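Local structure of novel antigen receptor (Ginglymostoma cirratum, 4Q97) at residues Pro11-Leu16 with Leu31-Ser36; Ile43-Gln48 with Cys73-Lys78; Trp47-Lys52 with Arg86-Ser91. The protein serves as an antibody of the nurse shark immune system, of which the part described here is the C1 constant domain. One frame throughout, in Å; residues are numbered along the deposited sequence.

Contact 1 of 3, residues Pro11-Leu16 with Leu31-Ser36; sequences PIVSLL and LVCLIS
Strands 12-16 and 31-36 pair antiparallel, with I12 across from S36 and L16 across from V32. They lie in a four-stranded sheet of the domain, in which strand 12-18 is outermost within its chain. Six backbone hydrogen bonds join the two segments. I12, S14 and L16 each give one and accept one, with S36, L34 and V32 as partners. The shortest runs from I12 N to S36 O, 2.6 Å. Between these pairs sit the non-hydrogen-bonded pairs V13-I35 and L15-C33. There CA-H...O contacts help close the seam, as where V13 CA lies 3.3 Å from L34 O.

The face with V13, L15, C33 and I35 looks into the protein. At one end P11 CB meets I35 CG2 at 3.4 Å. Further along, L15 CD1 reaches C33 CB at 4.2 Å. C33 SG is anti to the backbone N (chi1 -176°) and forms the disulfide with C92 of the facing sheet. V13 CG1 lies 4.3 Å from C33 SG. L15 and C33 also pack on W47.

The other face carries I12, S14, L16, V32, L34 and S36. One water bridges the segments there: it donates to I12 O at 3.1 Å and is hydrogen-bonded to S36 OG at 2.9 Å, with OG between its backbone N and carbonyl carbon (chi1 55°). The second subunit packs against this face: its E22 meets I12 and its L76 meets L34. This part of the sheet thus has the facing sheet against one face and the second subunit against the other. A paired edge strand next to a strand whose cysteine bridges to the opposite sheet is characteristic of the immunoglobulin fold, here of the C1-set.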
loop_
_atom_site.group_PDB
_atom_site.type_symbol
_atom_site.label_atom_id
_atom_site.label_comp_id
_atom_site.label_asym_id
_atom_site.label_seq_id
_atom_site.Cartn_x
_atom_site.Cartn_y
_atom_site.Cartn_z
ATOM N N PRO A 11 -8.551 -5.406 -11.974
ATOM C CA PRO A 11 -7.973 -5.046 -10.681
ATOM C C PRO A 11 -8.982 -4.340 -9.790
ATOM O O PRO A 11 -9.830 -3.590 -10.280
ATOM C CB PRO A 11 -6.839 -4.086 -11.058
ATOM C CG PRO A 11 -7.244 -3.509 -12.366
ATOM C CD PRO A 11 -7.986 -4.605 -13.077
ATOM N N ILE A 12 -8.917 -4.608 -8.492
ATOM C CA ILE A 12 -9.642 -3.792 -7.532
ATOM C C ILE A 12 -8.698 -2.658 -7.163
ATOM O O ILE A 12 -7.539 -2.890 -6.809
ATOM C CB ILE A 12 -10.088 -4.595 -6.294
ATOM C CG1 ILE A 12 -10.927 -5.808 -6.726
ATOM C CG2 ILE A 12 -10.863 -3.704 -5.327
ATOM C CD1 ILE A 12 -11.226 -6.789 -5.601
ATOM N N VAL A 13 -9.202 -1.437 -7.279
ATOM C CA VAL A 13 -8.399 -0.230 -7.150
ATOM C C VAL A 13 -8.870 0.585 -5.959
ATOM O O VAL A 13 -10.058 0.852 -5.799
ATOM C CB VAL A 13 -8.493 0.630 -8.428
ATOM C CG1 VAL A 13 -7.816 1.985 -8.235
ATOM C CG2 VAL A 13 -7.895 -0.126 -9.602
ATOM N N SER A 14 -7.925 0.980 -5.123
ATOM C CA SER A 14 -8.258 1.700 -3.920
ATOM C C SER A 14 -7.137 2.690 -3.610
ATOM O O SER A 14 -5.962 2.315 -3.510
ATOM C CB SER A 14 -8.485 0.687 -2.801
ATOM O OG SER A 14 -8.519 1.288 -1.530
ATOM N N LEU A 15 -7.514 3.964 -3.518
ATOM C CA LEU A 15 -6.578 5.034 -3.209
ATOM C C LEU A 15 -6.702 5.418 -1.739
ATOM O O LEU A 15 -7.802 5.695 -1.245
ATOM C CB LEU A 15 -6.841 6.258 -4.082
ATOM C CG LEU A 15 -5.588 7.085 -4.330
ATOM C CD1 LEU A 15 -5.206 7.081 -5.787
ATOM C CD2 LEU A 15 -5.787 8.515 -3.903
ATOM N N LEU A 16 -5.571 5.422 -1.042
ATOM C CA LEU A 16 -5.563 5.671 0.395
ATOM C C LEU A 16 -4.528 6.728 0.755
ATOM O O LEU A 16 -3.481 6.829 0.113
ATOM C CB LEU A 16 -5.283 4.373 1.166
ATOM C CG LEU A 16 -6.007 3.110 0.692
ATOM C CD1 LEU A 16 -5.371 1.851 1.272
ATOM C CD2 LEU A 16 -7.495 3.179 1.008
ATOM N N LEU A 31 0.369 8.845 -0.430
ATOM C CA LEU A 31 -0.803 8.267 -1.067
ATOM C C LEU A 31 -0.452 6.888 -1.590
ATOM O O LEU A 31 0.621 6.687 -2.155
ATOM C CB LEU A 31 -1.306 9.144 -2.212
ATOM C CG LEU A 31 -1.734 10.578 -1.909
ATOM C CD1 LEU A 31 -2.406 11.172 -3.133
ATOM C CD2 LEU A 31 -2.667 10.650 -0.712
ATOM N N VAL A 32 -1.361 5.941 -1.383
ATOM C CA VAL A 32 -1.174 4.583 -1.858
ATOM C C VAL A 32 -2.274 4.243 -2.856
ATOM O O VAL A 32 -3.464 4.272 -2.526
ATOM C CB VAL A 32 -1.178 3.556 -0.701
ATOM C CG1 VAL A 32 -1.037 2.136 -1.237
ATOM C CG2 VAL A 32 -0.062 3.852 0.289
ATOM N N CYS A 33 -1.871 3.933 -4.081
ATOM C CA CYS A 33 -2.803 3.364 -5.040
ATOM C C CYS A 33 -2.692 1.841 -4.985
ATOM O O CYS A 33 -1.799 1.245 -5.588
ATOM C CB CYS A 33 -2.546 3.905 -6.447
ATOM S SG CYS A 33 -3.728 3.348 -7.691
ATOM N N LEU A 34 -3.596 1.226 -4.229
ATOM C CA LEU A 34 -3.646 -0.223 -4.123
ATOM C C LEU A 34 -4.398 -0.853 -5.278
ATOM O O LEU A 34 -5.555 -0.517 -5.529
ATOM C CB LEU A 34 -4.295 -0.658 -2.819
ATOM C CG LEU A 34 -3.981 -2.119 -2.541
ATOM C CD1 LEU A 34 -2.488 -2.299 -2.306
ATOM C CD2 LEU A 34 -4.785 -2.569 -1.347
ATOM N N ILE A 35 -3.724 -1.778 -5.956
ATOM C CA ILE A 35 -4.248 -2.484 -7.118
ATOM C C ILE A 35 -4.133 -3.990 -6.860
ATOM O O ILE A 35 -3.040 -4.553 -6.934
ATOM C CB ILE A 35 -3.425 -2.160 -8.383
ATOM C CG1 ILE A 35 -3.210 -0.650 -8.535
ATOM C CG2 ILE A 35 -4.099 -2.753 -9.611
ATOM C CD1 ILE A 35 -2.071 -0.279 -9.470
ATOM N N SER A 36 -5.259 -4.639 -6.581
ATOM C CA SER A 36 -5.251 -6.045 -6.175
ATOM C C SER A 36 -6.305 -6.864 -6.903
ATOM O O SER A 36 -7.356 -6.344 -7.272
ATOM C CB SER A 36 -5.490 -6.142 -4.667
ATOM O OG SER A 36 -6.687 -5.480 -4.314
HETATM O O HOH W 1 -7.316 -2.686 -3.686
#

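Contact 2 of 3, residues Ile43-Gln48 with Cys73-Lys78; sequences IAVSWQ and CASLLK
W47 CG is anti to the carbonyl carbon (chi1 -72°), and S75 OG is anti to the backbone N (chi1 -171°); these torsions help bring indole and hydroxyl together between the two strands. The contact spans the core of the immunoglobulin sandwich. Strand 44-48 belongs to one sheet and strand 73-78 to the other. Their axes run in roughly the same direction and come within 9.2 Å. That is too far apart for backbone pairing, so the gap is filled mainly by side chains.

W47 carries most of the contact. Its NE1 donates to S75 OG over 2.9 Å, with 158° at the hydrogen, and the oxygen lies close to the plane of the indole. S75 OG also shares a hydrogen bond with T60 OG1. Two bonds therefore grip this buried hydroxyl, and one of them helps fix the rotation of the indole. At the ring edge, W47 CZ2 comes 3.3 Å from S75 O.

L77 covers one face of the same ring. Its CB sits almost straight above the six-membered ring, 3.9 Å from the centroid, in a CH-pi contact. Its branch CD2 reaches W47 CE3 at 3.6 Å. The two side chains slide past each other in opposite directions. F58 meets the indole as well, with its ring inclined to it. A tryptophan packed beside the intersheet disulfide is a hallmark of immunoglobulin domains.

Towards the other end the contact is thinner. V45 CG1 lies 3.8 Å from S75 OG. C73 is not one of the two cysteines of the C33-C92 bridge. Its sulfur packs instead on an aliphatic tip, with I43 CD1 3.6 Å from C73 SG.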
loop_
_atom_site.group_PDB
_atom_site.type_symbol
_atom_site.label_atom_id
_atom_site.label_comp_id
_atom_site.label_asym_id
_atom_site.label_seq_id
_atom_site.Cartn_x
_atom_site.Cartn_y
_atom_site.Cartn_z
ATOM N N ILE A 43 -0.480 -4.525 -16.161
ATOM C CA ILE A 43 -1.228 -3.307 -15.856
ATOM C C ILE A 43 -0.439 -2.052 -16.222
ATOM O O ILE A 43 0.795 -2.082 -16.285
ATOM C CB ILE A 43 -1.623 -3.225 -14.363
ATOM C CG1 ILE A 43 -0.456 -3.683 -13.475
ATOM C CG2 ILE A 43 -2.895 -4.030 -14.096
ATOM C CD1 ILE A 43 -0.646 -3.412 -12.000
ATOM N N ALA A 44 -1.158 -0.960 -16.468
ATOM C CA ALA A 44 -0.553 0.366 -16.604
ATOM C C ALA A 44 -1.078 1.279 -15.497
ATOM O O ALA A 44 -2.294 1.402 -15.311
ATOM C CB ALA A 44 -0.851 0.958 -17.974
ATOM N N VAL A 45 -0.157 1.897 -14.754
ATOM C CA VAL A 45 -0.509 2.818 -13.668
ATOM C C VAL A 45 -0.070 4.237 -14.011
ATOM O O VAL A 45 1.051 4.454 -14.474
ATOM C CB VAL A 45 0.144 2.428 -12.318
ATOM C CG1 VAL A 45 -0.494 3.198 -11.166
ATOM C CG2 VAL A 45 0.043 0.934 -12.073
ATOM N N SER A 46 -0.957 5.196 -13.768
ATOM C CA SER A 46 -0.658 6.609 -14.002
ATOM C C SER A 46 -1.380 7.510 -13.004
ATOM O O SER A 46 -2.560 7.312 -12.705
ATOM C CB SER A 46 -1.007 7.014 -15.434
ATOM O OG SER A 46 -2.359 6.724 -15.722
ATOM N N TRP A 47 -0.646 8.498 -12.498
ATOM C CA TRP A 47 -1.146 9.436 -11.508
ATOM C C TRP A 47 -1.500 10.763 -12.142
ATOM O O TRP A 47 -0.851 11.194 -13.100
ATOM C CB TRP A 47 -0.074 9.690 -10.457
ATOM C CG TRP A 47 0.162 8.553 -9.536
ATOM C CD1 TRP A 47 1.044 7.527 -9.711
ATOM C CD2 TRP A 47 -0.482 8.323 -8.278
ATOM N NE1 TRP A 47 0.989 6.669 -8.637
ATOM C CE2 TRP A 47 0.060 7.135 -7.743
ATOM C CE3 TRP A 47 -1.467 9.006 -7.552
ATOM C CZ2 TRP A 47 -0.349 6.610 -6.507
ATOM C CZ3 TRP A 47 -1.871 8.483 -6.321
ATOM C CH2 TRP A 47 -1.311 7.296 -5.815
ATOM N N GLN A 48 -2.524 11.411 -11.589
ATOM C CA GLN A 48 -2.906 12.768 -11.980
ATOM C C GLN A 48 -3.130 13.661 -10.768
ATOM O O GLN A 48 -3.479 13.183 -9.687
ATOM C CB GLN A 48 -4.176 12.773 -12.833
ATOM C CG GLN A 48 -3.952 12.513 -14.311
ATOM C CD GLN A 48 -4.544 11.200 -14.777
ATOM O OE1 GLN A 48 -5.166 11.140 -15.838
ATOM N NE2 GLN A 48 -4.366 10.142 -13.987
ATOM N N CYS A 73 -0.399 -5.170 -6.164
ATOM C CA CYS A 73 0.755 -4.291 -6.082
ATOM C C CYS A 73 0.298 -2.951 -5.551
ATOM O O CYS A 73 -0.904 -2.684 -5.483
ATOM C CB CYS A 73 1.463 -4.159 -7.435
ATOM S SG CYS A 73 0.687 -3.048 -8.624
ATOM N N ALA A 74 1.255 -2.120 -5.155
ATOM C CA ALA A 74 0.943 -0.786 -4.664
ATOM C C ALA A 74 1.752 0.245 -5.434
ATOM O O ALA A 74 2.933 0.028 -5.732
ATOM C CB ALA A 74 1.223 -0.689 -3.172
ATOM N N SER A 75 1.103 1.354 -5.779
ATOM C CA SER A 75 1.796 2.499 -6.351
ATOM C C SER A 75 1.859 3.611 -5.313
ATOM O O SER A 75 0.826 4.063 -4.806
ATOM C CB SER A 75 1.116 2.984 -7.631
ATOM O OG SER A 75 1.920 3.958 -8.276
ATOM N N LEU A 76 3.077 4.046 -5.009
ATOM C CA LEU A 76 3.332 4.960 -3.901
ATOM C C LEU A 76 3.728 6.358 -4.358
ATOM O O LEU A 76 4.745 6.532 -5.028
ATOM C CB LEU A 76 4.432 4.385 -3.011
ATOM C CG LEU A 76 4.015 3.229 -2.111
ATOM C CD1 LEU A 76 5.212 2.382 -1.706
ATOM C CD2 LEU A 76 3.300 3.797 -0.898
ATOM N N LEU A 77 2.922 7.346 -3.978
ATOM C CA LEU A 77 3.209 8.736 -4.294
ATOM C C LEU A 77 3.362 9.569 -3.026
ATOM O O LEU A 77 2.489 9.557 -2.149
ATOM C CB LEU A 77 2.128 9.330 -5.204
ATOM C CG LEU A 77 2.164 10.841 -5.488
ATOM C CD1 LEU A 77 3.310 11.222 -6.415
ATOM C CD2 LEU A 77 0.841 11.312 -6.069
ATOM N N LYS A 78 4.490 10.274 -2.935
ATOM C CA LYS A 78 4.688 11.278 -1.897
ATOM C C LYS A 78 4.270 12.610 -2.487
ATOM O O LYS A 78 4.841 13.055 -3.489
ATOM C CB LYS A 78 6.153 11.367 -1.469
ATOM C CG LYS A 78 6.927 10.062 -1.503
ATOM C CD LYS A 78 8.378 10.310 -1.134
ATOM C CE LYS A 78 9.328 9.475 -1.981
ATOM N NZ LYS A 78 10.683 10.099 -2.050
#

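Contact 3 of 3, residues Trp47-Lys52 with Arg86-Ser91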
loop_
_atom_site.group_PDB
_atom_site.type_symbol
_atom_site.label_atom_id
_atom_site.label_comp_id
_atom_site.label_asym_id
_atom_site.label_seq_id
_atom_site.Cartn_x
_atom_site.Cartn_y
_atom_site.Cartn_z
ATOM N N TRP A 47 -0.646 8.498 -12.498
ATOM C CA TRP A 47 -1.146 9.436 -11.508
ATOM C C TRP A 47 -1.500 10.763 -12.142
ATOM O O TRP A 47 -0.851 11.194 -13.100
ATOM C CB TRP A 47 -0.074 9.690 -10.457
ATOM C CG TRP A 47 0.162 8.553 -9.536
ATOM C CD1 TRP A 47 1.044 7.527 -9.711
ATOM C CD2 TRP A 47 -0.482 8.323 -8.278
ATOM N NE1 TRP A 47 0.989 6.669 -8.637
ATOM C CE2 TRP A 47 0.060 7.135 -7.743
ATOM C CE3 TRP A 47 -1.467 9.006 -7.552
ATOM C CZ2 TRP A 47 -0.349 6.610 -6.507
ATOM C CZ3 TRP A 47 -1.871 8.483 -6.321
ATOM C CH2 TRP A 47 -1.311 7.296 -5.815
ATOM N N GLN A 48 -2.524 11.411 -11.589
ATOM C CA GLN A 48 -2.906 12.768 -11.980
ATOM C C GLN A 48 -3.130 13.661 -10.768
ATOM O O GLN A 48 -3.479 13.183 -9.687
ATOM C CB GLN A 48 -4.176 12.773 -12.833
ATOM C CG GLN A 48 -3.952 12.513 -14.311
ATOM C CD GLN A 48 -4.544 11.200 -14.777
ATOM O OE1 GLN A 48 -5.166 11.140 -15.838
ATOM N NE2 GLN A 48 -4.366 10.142 -13.987
ATOM N N LYS A 49 -2.907 14.957 -10.966
ATOM C CA LYS A 49 -3.300 15.987 -10.012
ATOM C C LYS A 49 -4.205 17.001 -10.714
ATOM O O LYS A 49 -3.846 17.529 -11.771
ATOM C CB LYS A 49 -2.069 16.694 -9.438
ATOM C CG LYS A 49 -2.397 17.789 -8.436
ATOM C CD LYS A 49 -1.228 18.742 -8.260
ATOM C CE LYS A 49 -1.699 20.070 -7.694
ATOM N NZ LYS A 49 -0.705 21.150 -7.937
ATOM N N ASN A 50 -5.372 17.264 -10.126
ATOM C CA ASN A 50 -6.321 18.260 -10.649
ATOM C C ASN A 50 -6.552 18.192 -12.159
ATOM O O ASN A 50 -6.428 19.206 -12.850
ATOM C CB ASN A 50 -5.890 19.682 -10.253
ATOM C CG ASN A 50 -6.598 20.186 -9.011
ATOM O OD1 ASN A 50 -6.588 19.537 -7.970
ATOM N ND2 ASN A 50 -7.210 21.362 -9.117
ATOM N N THR A 51 -6.893 17.001 -12.655
ATOM C CA THR A 51 -7.030 16.723 -14.097
ATOM C C THR A 51 -5.684 16.347 -14.723
ATOM O O THR A 51 -5.567 15.314 -15.385
ATOM C CB THR A 51 -7.650 17.906 -14.890
ATOM O OG1 THR A 51 -8.847 18.358 -14.243
ATOM C CG2 THR A 51 -7.969 17.508 -16.331
ATOM N N LYS A 52 -4.676 17.189 -14.494
ATOM C CA LYS A 52 -3.372 17.082 -15.158
ATOM C C LYS A 52 -2.472 16.000 -14.554
ATOM O O LYS A 52 -2.483 15.771 -13.346
ATOM C CB LYS A 52 -2.648 18.437 -15.139
ATOM C CG LYS A 52 -3.475 19.620 -15.634
ATOM C CD LYS A 52 -3.525 19.695 -17.154
ATOM C CE LYS A 52 -4.511 20.758 -17.615
ATOM N NZ LYS A 52 -4.600 20.833 -19.101
ATOM N N ARG A 86 -4.361 22.563 -1.081
ATOM C CA ARG A 86 -4.750 23.456 -2.171
ATOM C C ARG A 86 -6.080 22.980 -2.756
ATOM O O ARG A 86 -6.480 23.400 -3.846
ATOM C CB ARG A 86 -3.676 23.480 -3.261
ATOM C CG ARG A 86 -2.390 24.190 -2.873
ATOM C CD ARG A 86 -1.299 23.945 -3.904
ATOM N NE ARG A 86 -1.188 25.021 -4.889
ATOM C CZ ARG A 86 -0.291 26.002 -4.830
ATOM N NH1 ARG A 86 -0.262 26.936 -5.773
ATOM N NH2 ARG A 86 0.581 26.051 -3.830
ATOM N N GLY A 87 -6.759 22.099 -2.018
ATOM C CA GLY A 87 -7.954 21.424 -2.507
ATOM C C GLY A 87 -7.630 20.673 -3.782
ATOM O O GLY A 87 -8.460 20.593 -4.688
ATOM N N SER A 88 -6.405 20.151 -3.853
ATOM C CA SER A 88 -5.943 19.369 -4.994
ATOM C C SER A 88 -6.627 18.010 -5.010
ATOM O O SER A 88 -6.850 17.405 -3.958
ATOM C CB SER A 88 -4.422 19.170 -4.949
ATOM O OG SER A 88 -3.712 20.371 -5.214
ATOM N N VAL A 89 -6.976 17.546 -6.206
ATOM C CA VAL A 89 -7.481 16.190 -6.381
ATOM C C VAL A 89 -6.391 15.337 -6.994
ATOM O O VAL A 89 -5.860 15.653 -8.057
ATOM C CB VAL A 89 -8.765 16.119 -7.247
ATOM C CG1 VAL A 89 -8.591 16.825 -8.585
ATOM C CG2 VAL A 89 -9.199 14.672 -7.453
ATOM N N TYR A 90 -6.053 14.256 -6.308
ATOM C CA TYR A 90 -5.128 13.293 -6.860
ATOM C C TYR A 90 -5.884 12.044 -7.265
ATOM O O TYR A 90 -6.762 11.568 -6.540
ATOM C CB TYR A 90 -4.030 12.967 -5.856
ATOM C CG TYR A 90 -3.120 14.135 -5.557
ATOM C CD1 TYR A 90 -1.982 14.368 -6.325
ATOM C CD2 TYR A 90 -3.399 15.009 -4.509
ATOM C CE1 TYR A 90 -1.144 15.435 -6.055
ATOM C CE2 TYR A 90 -2.567 16.082 -4.233
ATOM C CZ TYR A 90 -1.441 16.290 -5.010
ATOM O OH TYR A 90 -0.607 17.350 -4.746
ATOM N N SER A 91 -5.550 11.537 -8.443
ATOM C CA SER A 91 -6.138 10.312 -8.948
ATOM C C SER A 91 -5.037 9.403 -9.474
ATOM O O SER A 91 -4.053 9.878 -10.039
ATOM C CB SER A 91 -7.163 10.619 -10.051
ATOM O OG SER A 91 -6.556 11.241 -11.179
#
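Q48 and S91 form the last full antiparallel hydrogen-bonded pair between strands 47-49 and 89-91. Q48 N donates to S91 O at 2.7 Å. The return bond, S91 N to Q48 O, is 2.9 Å. One step on, N50 N donates to V89 O at 2.7 Å.

The next bond uses a side chain. V89 N donates to N50 OD1 at 2.7 Å, nearly along the C=O axis. N50 has a left-handed backbone (phi 45°) and starts the turn after the strand. Its amide oxygen thus takes the place that a main-chain carbonyl would hold in a continuing pair. Inside the turn, K49 N is bonded to K52 O.

Van der Waals contacts come first from K49 and Y90, whose side chains lie side by side and point the same way. K49 CG is 3.6 Å from Y90 CE1. This CG is anti to the backbone N (chi1 180°), beside the tyrosine ring. The chain runs on extended, and K49 CE packs against a hydroxyl oxygen, 3.2 Å from S88 OG. On the other face Q48 CB packs in the same way, 3.3 Å from S91 OG.

E83, outside both segments, forms a salt bridge with K49 NZ, and its backbone O is hydrogen-bonded to S88 OG and Y90 OH. R86 NE makes a long, weak ion pair with the same carboxylate, which probably offsets both nearby positive charges.

Within the segments four hydrogen bonds join the strands, one through the N50 side chain. With K49-Y90 packing alongside, they hold a sheet end where several residues are exposed.

Contacts 1 and 2 lie in the core, whereas contact 3 sits at one end of the sandwich and is partly exposed. Contact 1 joins neighbours within one sheet and contact 3 neighbours within the other. Contact 2 bridges the two sheets and shares W47 and Q48 with contact 3. The chemistry follows the place: backbone bonds and apolar side chains in contact 1, ring packing and one buried polar bond in contact 2, backbone bonds plus an asparagine side-chain bond in contact 3, with its lysine paired to E83. W47 ties all three together. Its CZ2 packs 3.5 Å from C33 CB of contact 1. The second subunit reaches contacts 1 and 2, but not contact 3.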